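Local atomic coordinates of RNA polymerase II-associated protein 3 (Homo sapiens, PDB entry 6FM8), a protein that probably serves as a flexible scaffold that couples the chaperone HSP90 to the R2TP co-chaperone complex. Residues Q18-L23 against Q41-L46. Sequence-based numbering, arbitrary orientation. Where two conformers were deposited one is given.
Sequences QIVKIL and QRLSEL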
loop_
_atom_site.group_PDB
_atom_site.type_symbol
_atom_site.label_atom_id
_atom_site.label_comp_id
_atom_site.label_asym_id
_atom_site.label_seq_id
_atom_site.Cartn_x
_atom_site.Cartn_y
_atom_site.Cartn_z
ATOM N N GLN A 18 7.588 -3.088 -3.017
ATOM C CA GLN A 18 8.550 -2.893 -1.935
ATOM C C GLN A 18 7.924 -2.248 -0.712
ATOM O O GLN A 18 8.162 -2.703 0.407
ATOM C CB GLN A 18 9.727 -2.056 -2.419
ATOM C CG GLN A 18 10.686 -2.875 -3.248
ATOM C CD GLN A 18 11.792 -2.014 -3.759
ATOM O OE1 GLN A 18 12.495 -1.372 -2.982
ATOM N NE2 GLN A 18 11.978 -1.992 -5.070
ATOM N N ILE A 19 7.155 -1.183 -0.913
ATOM C CA ILE A 19 6.539 -0.494 0.229
ATOM C C ILE A 19 5.460 -1.389 0.893
ATOM O O ILE A 19 5.350 -1.357 2.107
ATOM C CB ILE A 19 6.008 0.930 -0.072
ATOM C CG1 ILE A 19 5.787 1.714 1.250
ATOM C CG2 ILE A 19 4.726 0.915 -0.910
ATOM C CD1 ILE A 19 7.024 1.877 2.110
ATOM N N VAL A 20 4.741 -2.230 0.122
ATOM C CA VAL A 20 3.742 -3.132 0.722
ATOM C C VAL A 20 4.469 -4.121 1.651
ATOM O O VAL A 20 4.054 -4.306 2.796
ATOM C CB VAL A 20 2.869 -3.827 -0.359
ATOM C CG1 VAL A 20 2.111 -5.032 0.214
ATOM C CG2 VAL A 20 1.899 -2.832 -0.977
ATOM N N LYS A 21 5.594 -4.687 1.184
ATOM C CA LYS A 21 6.437 -5.607 1.950
ATOM C C LYS A 21 6.941 -4.944 3.235
ATOM O O LYS A 21 6.785 -5.534 4.295
ATOM C CB LYS A 21 7.622 -6.118 1.088
ATOM C CG LYS A 21 8.535 -7.104 1.800
ATOM N N ILE A 22 7.514 -3.722 3.142
ATOM C CA ILE A 22 8.028 -2.953 4.284
ATOM C C ILE A 22 6.904 -2.705 5.316
ATOM O O ILE A 22 7.085 -2.957 6.506
ATOM C CB ILE A 22 8.641 -1.625 3.774
ATOM C CG1 ILE A 22 10.038 -1.881 3.172
ATOM C CG2 ILE A 22 8.716 -0.595 4.905
ATOM C CD1 ILE A 22 10.499 -0.805 2.161
ATOM N N LEU A 23 5.745 -2.245 4.833
ATOM C CA LEU A 23 4.600 -1.943 5.683
ATOM C C LEU A 23 4.026 -3.216 6.329
ATOM O O LEU A 23 3.644 -3.187 7.491
ATOM C CB LEU A 23 3.515 -1.245 4.851
ATOM C CG LEU A 23 3.748 0.262 4.591
ATOM C CD1 LEU A 23 2.841 0.749 3.519
ATOM C CD2 LEU A 23 3.540 1.085 5.836
ATOM N N GLN A 41 -4.661 -1.290 3.743
ATOM C CA GLN A 41 -5.991 -1.412 3.149
ATOM C C GLN A 41 -6.141 -0.441 1.972
ATOM O O GLN A 41 -6.636 -0.842 0.928
ATOM C CB GLN A 41 -7.089 -1.169 4.205
ATOM C CG GLN A 41 -8.022 -2.353 4.418
ATOM C CD GLN A 41 -9.009 -2.537 3.286
ATOM O OE1 GLN A 41 -9.829 -1.660 2.989
ATOM N NE2 GLN A 41 -8.960 -3.692 2.638
ATOM N N ARG A 42 -5.658 0.809 2.111
ATOM C CA ARG A 42 -5.722 1.793 1.018
ATOM C C ARG A 42 -4.847 1.336 -0.176
ATOM O O ARG A 42 -5.245 1.478 -1.335
ATOM C CB ARG A 42 -5.263 3.183 1.490
ATOM C CG ARG A 42 -6.285 3.978 2.288
ATOM C CD ARG A 42 -5.865 5.438 2.380
ATOM N N LEU A 43 -3.665 0.766 0.110
ATOM C CA LEU A 43 -2.784 0.284 -0.960
ATOM C C LEU A 43 -3.437 -0.895 -1.729
ATOM O O LEU A 43 -3.338 -0.967 -2.965
ATOM C CB LEU A 43 -1.411 -0.125 -0.399
ATOM C CG LEU A 43 -0.529 1.046 0.030
ATOM C CD1 LEU A 43 0.659 0.550 0.810
ATOM C CD2 LEU A 43 -0.063 1.856 -1.176
ATOM N N SER A 44 -4.135 -1.774 -1.003
ATOM C CA SER A 44 -4.825 -2.935 -1.603
ATOM C C SER A 44 -5.982 -2.485 -2.516
ATOM O O SER A 44 -6.312 -3.211 -3.453
ATOM C CB SER A 44 -5.329 -3.897 -0.530
ATOM O OG SER A 44 -6.518 -3.430 0.084
ATOM N N GLU A 45 -6.573 -1.289 -2.248
ATOM C CA GLU A 45 -7.667 -0.707 -3.035
ATOM C C GLU A 45 -7.140 -0.195 -4.368
ATOM O O GLU A 45 -7.852 -0.244 -5.370
ATOM C CB GLU A 45 -8.346 0.444 -2.265
ATOM C CG GLU A 45 -9.208 0.000 -1.094
ATOM C CD GLU A 45 -9.690 1.098 -0.162
ATOM O OE1 GLU A 45 -9.721 2.282 -0.574
ATOM O OE2 GLU A 45 -10.054 0.764 0.989
ATOM N N LEU A 46 -5.883 0.303 -4.381
ATOM C CA LEU A 46 -5.228 0.808 -5.593
ATOM C C LEU A 46 -4.905 -0.343 -6.517
ATOM O O LEU A 46 -5.076 -0.233 -7.732
ATOM C CB LEU A 46 -3.929 1.564 -5.265
ATOM C CG LEU A 46 -4.049 2.820 -4.435
ATOM C CD1 LEU A 46 -2.704 3.201 -3.862
ATOM C CD2 LEU A 46 -4.671 3.963 -5.235
#
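Leu43 meets Leu23, Val20 and Ile19 chiefly through one methyl, CD1, to which each of the three makes its closest approach. The tight point is at Leu23, whose CD1 lies 3.5 Å from CD1 of Leu43, closer than carbons normally pack. The two leucine side chains cross at about a right angle, and it is their CD1 methyls that meet. In Leu43, CG stands anti to the carbonyl carbon and beside the backbone N (chi1 -72°); from there the second torsion, with CD1 anti to CA, extends that methyl toward 18-23.

Contact is looser at Val20. Its CG2 sits 4.0 Å from Leu43 CD1, and the two side chains pass in opposing directions. The backbone register falls on this same pair, with the CA atoms of Val20 and Leu43 7.6 Å apart.

The segments belong to helices 13-29 and 34-48, which form an antiparallel helical hairpin: the short axes make an angle of 154° between their N-to-C directions and approach no closer than 11.2 Å. That spacing and the 124 Å² buried in total, both sides summed, fit a contact centred on one leucine. Leu23 also touches Ile39 and Leu40 on helix 34-48, so the apolar seam continues beyond Leu43.

The loose, solvent side is at Ile19, an exposed residue whose CG2 comes only within 4.4 Å of Leu43 CD1. No hydrogen bond spans the segments. Ser44, beside the contact but not touching 18-23, turns to its own helix: its OG donates to Gln41 O at 2.7 Å, with a C=O...OG angle of 124° and the donor tilted out of the carbonyl plane. Leu46, likewise without contact to 18-23, packs on Leu2 and Gln8 in the N-terminal loops.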